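Local coordinates for protein cytochrome c-555 (Chlorobium tepidum, PDB 4J20) that carries electrons through a single covalently bound c-type heme, though its role in green sulfur bacterial photosynthesis is not established, at residues Met44-Leu47 with Val48-Ile52; Ala69-Thr72 with Asp73-Gly77; Ala34-Ala37 with Pro38-Ala41. The protein carries 2 engineered substitutions. All coordinates share one frame; numbering follows the deposited sequence. Where two conformers were deposited one is given.

All three contacts are local, and each is made by neighbouring turns or by the start of a helix. Contact 1 lies deepest, partly buried in helix 44-53. Contacts 2 and 3 are surface contacts on opposite sides of the chain's centre, about 22 Å apart between centres. Contact 1 touches both of the others: Ser51 and Ile52 pack on helix 73-85, which contact 2 opens, and Leu47 packs on Arg39 and Ile40 of contact 3. Contacts 1 and 3 share the heme, whose propionates meet Lys50 and Arg39. Contact 2 is a polar helix cap over a small apolar pair, and its Leu71 and Val76 help line the heme pocket.

Contact 1: residues Met44-Leu47 with Val48-Ile52; sequences MNTL and VSKSI. With HEB (heme b/c), chain I; SO4 (sulfate ion), chain C.
Ser51 turns back on Leu47 one helical turn earlier. Its hydroxyl donates to Leu47 O, with Ser51 OG 2.8 Å away. Ser51 N also donates to Leu47 O, at 3.0 Å and a bent N-H...O angle of 140°. The two donors reach this carbonyl from opposite faces of its plane. OG stands anti to the carbonyl carbon of Ser51 (chi1 -64°), which brings it back along the helix. The same hydroxyl oxygen lies against the heme methyl CMA.

The side chains of Thr46 and Lys50 run alongside each other in the same direction. Thr46 CG2 touches Lys50 CD at 3.7 Å. The lysine chain is bent at chi3 (70°), which carries NZ to the heme. There Lys50 NZ donates to the propionate oxygen O2A at 2.9 Å. Leu47 CD2 packs on carbon CGA of that propionate, 3.3 Å away. On another side of the helix, Met44 CE meets Val48 CG2 at 3.8 Å. Val48 CG2 also rests on Met44 O, which accepts from Val48 N.

Backbone bonds from Ser49 N to Asn45 O and from Lys50 N to Thr46 O hold the turns. At the start of helix 44-53 a sulfate, probably from the crystallisation liquor, accepts from the backbone: Met44 N to O3 at 2.9 Å and Asn45 N to O1 at 3.1 Å. Val80 and Val84 of helix 73-85 pack on Met44, Leu47 and Ser51. Tyr55 makes a cation-pi contact with Lys50.

Leu47, Lys50 and Ser51 put one side of this helix against the heme. The propionate has Lys50, presumably protonated, as a partner and Leu47 as an apolar neighbour. The ammonium group would be expected to offset the negative charge of the carboxylate. The anion at the helix start probably gains from the helix dipole.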
ATOM      1  N   MET A  44       5.117  -8.620  -4.392  1.00 12.92           N
ATOM      2  CA  MET A  44       5.317  -7.188  -4.466  1.00 12.39           C
ATOM      3  C   MET A  44       5.056  -6.621  -5.823  1.00 12.34           C
ATOM      4  O   MET A  44       4.516  -5.512  -5.930  1.00 13.14           O
ATOM      5  CB  MET A  44       6.714  -6.785  -3.959  1.00 13.95           C
ATOM      6  CG  MET A  44       6.862  -6.934  -2.460  1.00 13.61           C
ATOM      7  SD  MET A  44       5.903  -5.678  -1.527  1.00 15.56           S
ATOM      8  CE  MET A  44       6.704  -4.152  -2.016  1.00 15.33           C
ATOM      9  N   ASN A  45       5.466  -7.271  -6.887  1.00 13.27           N
ATOM     10  CA  ASN A  45       5.251  -6.718  -8.202  1.00 14.58           C
ATOM     11  C   ASN A  45       3.769  -6.391  -8.424  1.00 13.95           C
ATOM     12  O   ASN A  45       3.429  -5.302  -8.875  1.00 14.24           O
ATOM     13  CB  ASN A  45       5.799  -7.641  -9.283  1.00 17.67           C
ATOM     14  CG  ASN A  45       5.691  -7.028 -10.648  1.00 22.38           C
ATOM     15  OD1 ASN A  45       4.842  -7.401 -11.444  1.00 28.17           O
ATOM     16  ND2 ASN A  45       6.503  -6.022 -10.894  1.00 28.25           N
ATOM     17  N   THR A  46       2.898  -7.322  -8.093  1.00 12.75           N
ATOM     18  CA  THR A  46       1.465  -7.127  -8.270  1.00 13.41           C
ATOM     19  C   THR A  46       0.961  -6.084  -7.270  1.00 12.07           C
ATOM     20  O   THR A  46       0.187  -5.206  -7.652  1.00 11.88           O
ATOM     21  CB  THR A  46       0.725  -8.420  -8.079  1.00 13.26           C
ATOM     22  OG1 THR A  46       1.040  -9.263  -9.191  1.00 15.39           O
ATOM     23  CG2 THR A  46      -0.759  -8.210  -8.021  1.00 14.03           C
ATOM     24  N   LEU A  47       1.368  -6.160  -5.988  1.00 11.27           N
ATOM     25  CA  LEU A  47       0.875  -5.163  -5.047  1.00 10.89           C
ATOM     26  C   LEU A  47       1.226  -3.745  -5.491  1.00 11.62           C
ATOM     27  O   LEU A  47       0.399  -2.832  -5.398  1.00 11.16           O
ATOM     28  CB  LEU A  47       1.440  -5.418  -3.628  1.00 10.85           C
ATOM     29  CG  LEU A  47       0.944  -6.679  -2.940  1.00 10.61           C
ATOM     30  CD1 LEU A  47       1.639  -6.897  -1.628  1.00 13.58           C
ATOM     31  CD2 LEU A  47      -0.551  -6.626  -2.716  1.00 13.15           C
ATOM     32  N   VAL A  48       2.467  -3.550  -5.870  1.00 10.05           N
ATOM     33  CA  VAL A  48       2.917  -2.227  -6.294  1.00 11.58           C
ATOM     34  C   VAL A  48       2.207  -1.800  -7.597  1.00 11.35           C
ATOM     35  O   VAL A  48       1.791  -0.634  -7.733  1.00 11.66           O
ATOM     36  CB  VAL A  48       4.443  -2.180  -6.410  1.00 11.83           C
ATOM     37  CG1 VAL A  48       4.875  -0.807  -6.957  1.00 13.18           C
ATOM     38  CG2 VAL A  48       5.088  -2.461  -5.045  1.00 13.21           C
ATOM     39  N   SER A  49       2.067  -2.712  -8.562  1.00 12.08           N
ATOM     40  CA  SER A  49       1.395  -2.361  -9.807  0.50 12.12           C
ATOM     41  C   SER A  49      -0.037  -1.928  -9.551  1.00 12.64           C
ATOM     42  O   SER A  49      -0.530  -0.917 -10.118  1.00 13.62           O
ATOM     43  CB  SER A  49       1.390  -3.550 -10.761  0.50 13.93           C
ATOM     44  OG  SER A  49       0.631  -3.229 -11.922  0.50 12.18           O
ATOM     45  N   LYS A  50      -0.744  -2.656  -8.700  1.00 11.31           N
ATOM     46  CA  LYS A  50      -2.129  -2.296  -8.431  0.80 11.39           C
ATOM     47  C   LYS A  50      -2.195  -0.991  -7.660  1.00 11.73           C
ATOM     48  O   LYS A  50      -3.170  -0.219  -7.828  1.00 13.25           O
ATOM     49  CB  LYS A  50      -2.825  -3.419  -7.684  0.80 14.07           C
ATOM     50  CG  LYS A  50      -3.086  -4.645  -8.607  0.80 16.63           C
ATOM     51  CD  LYS A  50      -3.603  -5.860  -7.846  0.80 20.24           C
ATOM     52  CE  LYS A  50      -5.023  -5.670  -7.334  0.80 16.76           C
ATOM     53  NZ  LYS A  50      -5.424  -6.841  -6.479  0.80 22.66           N
ATOM     54  N   SER A  51      -1.171  -0.701  -6.854  1.00 11.08           N
ATOM     55  CA  SER A  51      -1.145   0.532  -6.085  1.00 10.94           C
ATOM     56  C   SER A  51      -0.876   1.723  -6.984  1.00 11.89           C
ATOM     57  O   SER A  51      -1.407   2.822  -6.737  1.00 12.83           O
ATOM     58  CB  SER A  51      -0.107   0.493  -4.971  1.00 10.39           C
ATOM     59  OG  SER A  51      -0.475  -0.518  -4.038  1.00 10.91           O
ATOM     60  N   ILE A  52      -0.012   1.561  -7.991  1.00 11.44           N
ATOM     61  CA  ILE A  52       0.306   2.668  -8.907  1.00 12.45           C
ATOM     62  C   ILE A  52      -0.859   2.881  -9.861  1.00 12.78           C
ATOM     63  O   ILE A  52      -1.180   4.005 -10.195  1.00 14.96           O
ATOM     64  CB  ILE A  52       1.579   2.325  -9.707  1.00 14.29           C
ATOM     65  CG1 ILE A  52       2.800   2.430  -8.778  1.00 14.92           C
ATOM     66  CG2 ILE A  52       1.722   3.211 -10.957  1.00 17.27           C
ATOM     67  CD1 ILE A  52       4.044   1.644  -9.372  1.00 18.64           C
TER
HETATM   68 FE   HEB I 107      -4.455   1.600  -0.606  1.00  9.31          FE
HETATM   69  CHA HEB I 107      -5.550  -1.570  -1.152  1.00  9.41           C
HETATM   70  CHB HEB I 107      -1.210   0.537  -0.929  1.00  8.32           C
HETATM   71  CHC HEB I 107      -3.359   4.790  -0.236  1.00 10.13           C
HETATM   72  CHD HEB I 107      -7.646   2.623  -0.001  1.00 10.48           C
HETATM   73  NA  HEB I 107      -3.560  -0.162  -0.992  1.00  8.96           N
HETATM   74  C1A HEB I 107      -4.192  -1.397  -1.157  1.00  9.09           C
HETATM   75  C2A HEB I 107      -3.180  -2.403  -1.330  1.00  9.23           C
HETATM   76  C3A HEB I 107      -1.994  -1.812  -1.238  1.00  8.49           C
HETATM   77  C4A HEB I 107      -2.212  -0.415  -1.029  1.00  8.64           C
HETATM   78  CMA HEB I 107      -0.620  -2.455  -1.352  1.00 10.21           C
HETATM   79  CAA HEB I 107      -3.490  -3.888  -1.518  1.00 10.28           C
HETATM   80  CBA HEB I 107      -3.342  -4.306  -2.984  1.00 10.69           C
HETATM   81  CGA HEB I 107      -3.720  -5.739  -3.269  1.00 11.49           C
HETATM   82  O1A HEB I 107      -4.250  -6.466  -2.379  1.00 12.14           O
HETATM   83  O2A HEB I 107      -3.527  -6.130  -4.449  1.00 14.43           O
HETATM   84  NB  HEB I 107      -2.651   2.490  -0.570  1.00  9.52           N
HETATM   85  C1B HEB I 107      -1.411   1.885  -0.763  1.00  8.56           C
HETATM   86  C2B HEB I 107      -0.382   2.880  -0.799  1.00  8.92           C
HETATM   87  C3B HEB I 107      -0.972   4.069  -0.581  1.00  9.53           C
HETATM   88  C4B HEB I 107      -2.395   3.857  -0.454  1.00  8.64           C
HETATM   89  CMB HEB I 107       1.076   2.522  -0.941  1.00  9.90           C
HETATM   90  CAB HEB I 107      -0.365   5.447  -0.492  1.00  9.70           C
HETATM   91  CBB HEB I 107       0.533   5.793  -1.689  1.00 11.50           C
HETATM   92  NC  HEB I 107      -5.339   3.333  -0.165  1.00  9.71           N
HETATM   93  C1C HEB I 107      -4.706   4.563  -0.085  1.00  9.20           C
HETATM   94  C2C HEB I 107      -5.677   5.592   0.194  1.00  9.88           C
HETATM   95  C3C HEB I 107      -6.860   4.979   0.323  1.00 10.14           C
HETATM   96  C4C HEB I 107      -6.684   3.595   0.053  1.00  9.54           C
HETATM   97  CMC HEB I 107      -5.294   7.051   0.443  1.00 11.44           C
HETATM   98  CAC HEB I 107      -8.209   5.584   0.700  1.00 11.46           C
HETATM   99  CBC HEB I 107      -8.727   6.713  -0.189  1.00 12.42           C
HETATM  100  ND  HEB I 107      -6.253   0.693  -0.594  1.00  9.70           N
HETATM  101  C1D HEB I 107      -7.471   1.306  -0.327  1.00  9.48           C
HETATM  102  C2D HEB I 107      -8.526   0.355  -0.368  1.00  9.64           C
HETATM  103  C3D HEB I 107      -7.904  -0.904  -0.711  1.00 10.87           C
HETATM  104  C4D HEB I 107      -6.498  -0.633  -0.835  1.00  9.97           C
HETATM  105  CMD HEB I 107     -10.001   0.571  -0.137  1.00 11.27           C
HETATM  106  CAD HEB I 107      -8.580  -2.256  -0.870  1.00 11.13           C
HETATM  107  CBD HEB I 107      -9.163  -2.501  -2.281  1.00 12.31           C
HETATM  108  CGD HEB I 107      -9.775  -3.844  -2.369  1.00 13.08           C
HETATM  109  O1D HEB I 107      -9.037  -4.831  -2.222  1.00 15.70           O
HETATM  110  O2D HEB I 107     -10.966  -3.958  -2.524  1.00 15.01           O
HETATM  111  S   SO4 C 101       7.463 -10.710  -6.253  1.00 26.22           S
HETATM  112  O1  SO4 C 101       7.642  -9.437  -6.974  1.00 26.51           O
HETATM  113  O2  SO4 C 101       8.632 -11.550  -6.471  1.00 21.23           O
HETATM  114  O3  SO4 C 101       7.387 -10.411  -4.770  1.00 30.13           O
HETATM  115  O4  SO4 C 101       6.204 -11.235  -6.872  1.00 29.34           O

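Contact 2: residues Ala69-Thr72 with Asp73-Gly77; sequences AKLT and DAQVG. With IPA (isopropyl alcohol), chain G.
A capping box opens helix 73-85, with Thr72 at the N-cap and Gln75 three residues on. Thr72 OG1 accepts from Gln75 N at 3.0 Å. In return, Gln75 OE1 accepts from Thr72 N at 2.9 Å. That N-H points almost straight at the oxygen (169°), but Thr72 N stands above the amide plane, 41° out of it. OG1 thus gives Gln75 N, in the first turn, a partner, while OE1 takes the N-H of the N-cap residue itself. Thr72 chi1 is 66°, which sets OG1 between its own N and carbonyl carbon and turns it over the first turn. Gln75 has an extended chain that carries OE1 back to Thr72 N. Gln75 CG lies 3.3 Å from Thr72 OG1.

The first regular helical bond follows, from Val76 N to Thr72 O at 3.0 Å. A water also joins the cap to the preceding loop. It donates to Gln75 OE1 and to Lys70 O, both at 2.7 Å. Lys70 O also accepts from an isopropyl alcohol, probably from the crystallisation liquor.

Beneath these polar groups, Leu71 and Val76 cross at about a right angle, with Leu71 CB 4.0 Å from Val76 CG2. Leu71 also touches the heme and packs on Thr11 and Ser15 of helix 5-15. Lys65 NZ bonds to Leu71 O. Gln75 touches Thr11 as well, and Val76 lies against Ser51 and Ile52, so the start of helix 73-85 is set between helices 44-53 and 5-15.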
ATOM      1  N   ALA A  69      -0.871  12.041  -7.604  1.00 17.44           N
ATOM      2  CA  ALA A  69      -0.148  11.853  -8.862  1.00 18.38           C
ATOM      3  C   ALA A  69       1.262  12.409  -8.819  1.00 17.95           C
ATOM      4  O   ALA A  69       2.082  12.084  -9.710  1.00 20.73           O
ATOM      5  CB  ALA A  69      -0.905  12.444 -10.027  1.00 20.06           C
ATOM      6  N   LYS A  70       1.569  13.204  -7.801  1.00 18.41           N
ATOM      7  CA  LYS A  70       2.918  13.738  -7.605  1.00 20.55           C
ATOM      8  C   LYS A  70       3.893  12.728  -7.020  1.00 18.04           C
ATOM      9  O   LYS A  70       5.110  12.937  -7.080  1.00 18.84           O
ATOM     10  CB  LYS A  70       2.869  15.011  -6.736  1.00 23.74           C
ATOM     11  CG  LYS A  70       2.186  16.178  -7.415  1.00 34.03           C
ATOM     12  CD  LYS A  70       1.253  16.882  -6.448  1.00 41.21           C
ATOM     13  CE  LYS A  70      -0.084  16.136  -6.332  1.00 40.43           C
ATOM     14  NZ  LYS A  70      -0.671  16.242  -4.964  1.00 40.26           N
ATOM     15  N   LEU A  71       3.382  11.629  -6.469  1.00 14.92           N
ATOM     16  CA  LEU A  71       4.246  10.548  -6.006  1.00 14.37           C
ATOM     17  C   LEU A  71       4.921   9.854  -7.150  1.00 16.13           C
ATOM     18  O   LEU A  71       4.317   9.701  -8.222  1.00 16.43           O
ATOM     19  CB  LEU A  71       3.483   9.544  -5.146  1.00 14.32           C
ATOM     20  CG  LEU A  71       2.939  10.093  -3.824  1.00 14.61           C
ATOM     21  CD1 LEU A  71       2.193   8.963  -3.174  1.00 14.67           C
ATOM     22  CD2 LEU A  71       4.062  10.545  -2.910  1.00 15.80           C
ATOM     23  N   THR A  72       6.150   9.408  -6.940  1.00 15.09           N
ATOM     24  CA  THR A  72       6.799   8.551  -7.954  1.00 15.43           C
ATOM     25  C   THR A  72       6.400   7.088  -7.703  1.00 14.65           C
ATOM     26  O   THR A  72       6.016   6.696  -6.584  1.00 13.69           O
ATOM     27  CB  THR A  72       8.318   8.663  -7.909  1.00 14.60           C
ATOM     28  OG1 THR A  72       8.753   8.116  -6.659  1.00 15.97           O
ATOM     29  CG2 THR A  72       8.808  10.137  -8.034  1.00 17.29           C
ATOM     30  N   ASP A  73       6.612   6.244  -8.703  1.00 13.86           N
ATOM     31  CA  ASP A  73       6.425   4.816  -8.524  1.00 14.26           C
ATOM     32  C   ASP A  73       7.340   4.251  -7.452  1.00 14.22           C
ATOM     33  O   ASP A  73       6.920   3.353  -6.715  1.00 14.17           O
ATOM     34  CB  ASP A  73       6.628   4.062  -9.847  1.00 16.70           C
ATOM     35  CG  ASP A  73       5.515   4.334 -10.856  1.00 16.52           C
ATOM     36  OD1 ASP A  73       4.509   4.991 -10.528  1.00 16.70           O
ATOM     37  OD2 ASP A  73       5.657   3.931 -12.021  1.00 16.67           O
ATOM     38  N   ALA A  74       8.568   4.737  -7.352  1.00 14.79           N
ATOM     39  CA  ALA A  74       9.491   4.294  -6.347  1.00 15.73           C
ATOM     40  C   ALA A  74       8.943   4.603  -4.945  1.00 13.33           C
ATOM     41  O   ALA A  74       8.984   3.756  -4.062  1.00 12.72           O
ATOM     42  CB  ALA A  74      10.860   4.934  -6.538  1.00 17.34           C
ATOM     43  N   GLN A  75       8.396   5.803  -4.776  1.00 13.33           N
ATOM     44  CA  GLN A  75       7.835   6.173  -3.468  1.00 12.11           C
ATOM     45  C   GLN A  75       6.663   5.297  -3.121  1.00 11.54           C
ATOM     46  O   GLN A  75       6.514   4.824  -1.968  1.00 11.90           O
ATOM     47  CB  GLN A  75       7.428   7.631  -3.422  1.00 13.24           C
ATOM     48  CG  GLN A  75       8.632   8.553  -3.436  1.00 14.09           C
ATOM     49  CD  GLN A  75       8.336  10.003  -3.854  1.00 15.07           C
ATOM     50  OE1 GLN A  75       7.303  10.332  -4.410  1.00 14.98           O
ATOM     51  NE2 GLN A  75       9.337  10.877  -3.668  1.00 19.32           N
ATOM     52  N   VAL A  76       5.786   5.067  -4.084  1.00 12.04           N
ATOM     53  CA  VAL A  76       4.637   4.209  -3.837  1.00 11.50           C
ATOM     54  C   VAL A  76       5.055   2.783  -3.522  1.00 11.15           C
ATOM     55  O   VAL A  76       4.589   2.195  -2.526  1.00 10.79           O
ATOM     56  CB  VAL A  76       3.659   4.225  -5.036  1.00 12.02           C
ATOM     57  CG1 VAL A  76       2.521   3.180  -4.860  1.00 13.71           C
ATOM     58  CG2 VAL A  76       3.061   5.599  -5.220  1.00 12.48           C
ATOM     59  N   GLY A  77       6.003   2.250  -4.253  1.00 11.92           N
ATOM     60  CA  GLY A  77       6.412   0.904  -3.982  1.00 12.18           C
ATOM     61  C   GLY A  77       7.139   0.785  -2.639  1.00 11.29           C
ATOM     62  O   GLY A  77       7.019  -0.219  -1.929  1.00 11.21           O
TER
HETATM   63  C1  IPA G 105       7.677  12.568 -11.261  1.00 31.40           C
HETATM   64  C2  IPA G 105       6.706  12.547 -10.085  1.00 34.67           C
HETATM   65  C3  IPA G 105       5.380  11.863 -10.451  1.00 33.88           C
HETATM   66  O2  IPA G 105       6.465  13.890  -9.602  1.00 34.27           O
HETATM   67  O   HOH W   1       7.263  12.843  -5.417  1.00 29.76           O

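Contact 3: residues Ala34-Ala37 with Pro38-Ala41; sequences AAWA and PRIA. With HEB (heme b/c), chain I.
Arg39 leaves helix 33-40 beside Trp36 and ends at the heme propionates. Its CB lies 3.9 Å from Trp36 CE3. A chi1 of -61° sets CG opposite its own C=O carbon, and the chain then stays extended as far as NE. CG passes the propionate oxygen O1A at 3.3 Å. CD sits over one face of the indole, offset toward the rim, and it also nears Ala35 O. NE makes a weak bond to Ala35 O, at 3.3 Å and a bent angle of 126°. At the tip, NH1 donates to both propionates: to O1A at 2.8 Å and to O1D at 3.0 Å. NH2 adds a longer bond to O1D at 3.2 Å. The guanidinium and indole planes are 58° apart, so the two groups are not stacked flat.

Trp36 meets the heme at its own edge. Its CH2 is 3.7 Å from the methyl CMA, which lies in the ring plane. Trp36 CB touches Ile40 CD1 at 3.9 Å. Ile40 N bonds to Trp36 O, and Ala41 N to Ala37 O. Pro38 has no N-H to give to the turn before it, and the helix kinks here. Met83 and Val84 of helix 73-85 back Trp36 and Ile40.

With an alanine here in place of Arg39, both propionates would probably lose the donor they share, and Trp36 the packing of CD over the rim of one face. One cationic group bridges two propionates, probably both ionised, and is likely to ease the repulsion between them.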
ATOM      1  N   ALA A  34      -4.742 -11.036   8.959  1.00 13.57           N
ATOM      2  CA  ALA A  34      -5.669 -11.809   8.130  1.00 14.38           C
ATOM      3  C   ALA A  34      -5.995 -11.043   6.878  1.00 13.98           C
ATOM      4  O   ALA A  34      -6.145 -11.643   5.810  1.00 15.96           O
ATOM      5  CB  ALA A  34      -6.939 -12.187   8.904  1.00 17.02           C
ATOM      6  N   ALA A  35      -6.119  -9.735   6.985  1.00 12.12           N
ATOM      7  CA  ALA A  35      -6.469  -8.926   5.803  1.00 13.03           C
ATOM      8  C   ALA A  35      -5.310  -8.998   4.811  1.00 12.88           C
ATOM      9  O   ALA A  35      -5.521  -9.029   3.573  1.00 14.29           O
ATOM     10  CB  ALA A  35      -6.728  -7.502   6.170  1.00 13.35           C
ATOM     11  N   TRP A  36      -4.074  -8.974   5.310  1.00 11.32           N
ATOM     12  CA  TRP A  36      -2.918  -8.883   4.442  1.00 11.59           C
ATOM     13  C   TRP A  36      -2.421 -10.228   3.909  1.00 12.92           C
ATOM     14  O   TRP A  36      -1.731 -10.225   2.888  1.00 13.00           O
ATOM     15  CB  TRP A  36      -1.787  -8.072   5.094  1.00 11.68           C
ATOM     16  CG  TRP A  36      -2.078  -6.614   4.985  1.00 10.53           C
ATOM     17  CD1 TRP A  36      -2.693  -5.816   5.912  1.00 10.30           C
ATOM     18  CD2 TRP A  36      -1.805  -5.783   3.840  1.00 10.00           C
ATOM     19  NE1 TRP A  36      -2.822  -4.529   5.414  1.00 10.12           N
ATOM     20  CE2 TRP A  36      -2.269  -4.484   4.143  1.00  9.44           C
ATOM     21  CE3 TRP A  36      -1.182  -6.025   2.614  1.00 10.24           C
ATOM     22  CZ2 TRP A  36      -2.171  -3.438   3.235  1.00 10.31           C
ATOM     23  CZ3 TRP A  36      -1.100  -4.988   1.695  1.00 11.04           C
ATOM     24  CH2 TRP A  36      -1.581  -3.706   2.011  1.00 10.45           C
ATOM     25  N   ALA A  37      -2.702 -11.350   4.550  1.00 13.60           N
ATOM     26  CA  ALA A  37      -2.035 -12.582   4.140  1.00 14.10           C
ATOM     27  C   ALA A  37      -2.236 -12.944   2.646  1.00 15.41           C
ATOM     28  O   ALA A  37      -1.254 -13.255   1.981  1.00 14.84           O
ATOM     29  CB  ALA A  37      -2.456 -13.745   5.084  1.00 16.91           C
ATOM     30  N   PRO A  38      -3.477 -12.960   2.136  1.00 14.46           N
ATOM     31  CA  PRO A  38      -3.605 -13.352   0.737  1.00 16.64           C
ATOM     32  C   PRO A  38      -3.090 -12.242  -0.191  1.00 13.59           C
ATOM     33  O   PRO A  38      -2.696 -12.524  -1.332  1.00 15.25           O
ATOM     34  CB  PRO A  38      -5.109 -13.516   0.542  1.00 17.83           C
ATOM     35  CG  PRO A  38      -5.731 -12.797   1.647  1.00 21.74           C
ATOM     36  CD  PRO A  38      -4.783 -12.766   2.792  1.00 15.92           C
ATOM     37  N   ARG A  39      -3.024 -10.980   0.284  1.00 12.54           N
ATOM     38  CA  ARG A  39      -2.525  -9.890  -0.533  1.00 10.96           C
ATOM     39  C   ARG A  39      -1.024 -10.021  -0.683  1.00 11.66           C
ATOM     40  O   ARG A  39      -0.478  -9.892  -1.785  1.00 12.80           O
ATOM     41  CB  ARG A  39      -2.906  -8.554   0.123  1.00 10.70           C
ATOM     42  CG  ARG A  39      -4.420  -8.362   0.256  1.00 11.36           C
ATOM     43  CD  ARG A  39      -4.721  -7.049   0.935  1.00 10.87           C
ATOM     44  NE  ARG A  39      -6.182  -6.884   1.151  1.00 11.98           N
ATOM     45  CZ  ARG A  39      -7.035  -6.365   0.267  1.00 13.66           C
ATOM     46  NH1 ARG A  39      -6.619  -5.927  -0.899  1.00 13.54           N
ATOM     47  NH2 ARG A  39      -8.314  -6.238   0.595  1.00 16.07           N
ATOM     48  N   ILE A  40      -0.325 -10.297   0.410  1.00 12.02           N
ATOM     49  CA  ILE A  40       1.112 -10.507   0.395  1.00 13.70           C
ATOM     50  C   ILE A  40       1.477 -11.639  -0.567  1.00 13.90           C
ATOM     51  O   ILE A  40       2.510 -11.581  -1.250  1.00 14.00           O
ATOM     52  CB  ILE A  40       1.610 -10.721   1.843  1.00 12.56           C
ATOM     53  CG1 ILE A  40       1.487  -9.398   2.619  1.00 13.54           C
ATOM     54  CG2 ILE A  40       3.043 -11.236   1.865  1.00 17.07           C
ATOM     55  CD1 ILE A  40       1.756  -9.460   4.105  1.00 15.27           C
ATOM     56  N   ALA A  41       0.652 -12.678  -0.617  1.00 14.46           N
ATOM     57  CA  ALA A  41       0.925 -13.822  -1.494  1.00 15.29           C
ATOM     58  C   ALA A  41       0.863 -13.438  -2.980  1.00 16.64           C
ATOM     59  O   ALA A  41       1.415 -14.179  -3.815  1.00 16.99           O
ATOM     60  CB  ALA A  41      -0.026 -14.986  -1.191  1.00 18.06           C
TER
HETATM   61 FE   HEB I 107      -4.455   1.600  -0.606  1.00  9.31          FE
HETATM   62  CHA HEB I 107      -5.550  -1.570  -1.152  1.00  9.41           C
HETATM   63  CHB HEB I 107      -1.210   0.537  -0.929  1.00  8.32           C
HETATM   64  CHC HEB I 107      -3.359   4.790  -0.236  1.00 10.13           C
HETATM   65  CHD HEB I 107      -7.646   2.623  -0.001  1.00 10.48           C
HETATM   66  NA  HEB I 107      -3.560  -0.162  -0.992  1.00  8.96           N
HETATM   67  C1A HEB I 107      -4.192  -1.397  -1.157  1.00  9.09           C
HETATM   68  C2A HEB I 107      -3.180  -2.403  -1.330  1.00  9.23           C
HETATM   69  C3A HEB I 107      -1.994  -1.812  -1.238  1.00  8.49           C
HETATM   70  C4A HEB I 107      -2.212  -0.415  -1.029  1.00  8.64           C
HETATM   71  CMA HEB I 107      -0.620  -2.455  -1.352  1.00 10.21           C
HETATM   72  CAA HEB I 107      -3.490  -3.888  -1.518  1.00 10.28           C
HETATM   73  CBA HEB I 107      -3.342  -4.306  -2.984  1.00 10.69           C
HETATM   74  CGA HEB I 107      -3.720  -5.739  -3.269  1.00 11.49           C
HETATM   75  O1A HEB I 107      -4.250  -6.466  -2.379  1.00 12.14           O
HETATM   76  O2A HEB I 107      -3.527  -6.130  -4.449  1.00 14.43           O
HETATM   77  NB  HEB I 107      -2.651   2.490  -0.570  1.00  9.52           N
HETATM   78  C1B HEB I 107      -1.411   1.885  -0.763  1.00  8.56           C
HETATM   79  C2B HEB I 107      -0.382   2.880  -0.799  1.00  8.92           C
HETATM   80  C3B HEB I 107      -0.972   4.069  -0.581  1.00  9.53           C
HETATM   81  C4B HEB I 107      -2.395   3.857  -0.454  1.00  8.64           C
HETATM   82  CMB HEB I 107       1.076   2.522  -0.941  1.00  9.90           C
HETATM   83  CAB HEB I 107      -0.365   5.447  -0.492  1.00  9.70           C
HETATM   84  CBB HEB I 107       0.533   5.793  -1.689  1.00 11.50           C
HETATM   85  NC  HEB I 107      -5.339   3.333  -0.165  1.00  9.71           N
HETATM   86  C1C HEB I 107      -4.706   4.563  -0.085  1.00  9.20           C
HETATM   87  C2C HEB I 107      -5.677   5.592   0.194  1.00  9.88           C
HETATM   88  C3C HEB I 107      -6.860   4.979   0.323  1.00 10.14           C
HETATM   89  C4C HEB I 107      -6.684   3.595   0.053  1.00  9.54           C
HETATM   90  CMC HEB I 107      -5.294   7.051   0.443  1.00 11.44           C
HETATM   91  CAC HEB I 107      -8.209   5.584   0.700  1.00 11.46           C
HETATM   92  CBC HEB I 107      -8.727   6.713  -0.189  1.00 12.42           C
HETATM   93  ND  HEB I 107      -6.253   0.693  -0.594  1.00  9.70           N
HETATM   94  C1D HEB I 107      -7.471   1.306  -0.327  1.00  9.48           C
HETATM   95  C2D HEB I 107      -8.526   0.355  -0.368  1.00  9.64           C
HETATM   96  C3D HEB I 107      -7.904  -0.904  -0.711  1.00 10.87           C
HETATM   97  C4D HEB I 107      -6.498  -0.633  -0.835  1.00  9.97           C
HETATM   98  CMD HEB I 107     -10.001   0.571  -0.137  1.00 11.27           C
HETATM   99  CAD HEB I 107      -8.580  -2.256  -0.870  1.00 11.13           C
HETATM  100  CBD HEB I 107      -9.163  -2.501  -2.281  1.00 12.31           C
HETATM  101  CGD HEB I 107      -9.775  -3.844  -2.369  1.00 13.08           C
HETATM  102  O1D HEB I 107      -9.037  -4.831  -2.222  1.00 15.70           O
HETATM  103  O2D HEB I 107     -10.966  -3.958  -2.524  1.00 15.01           O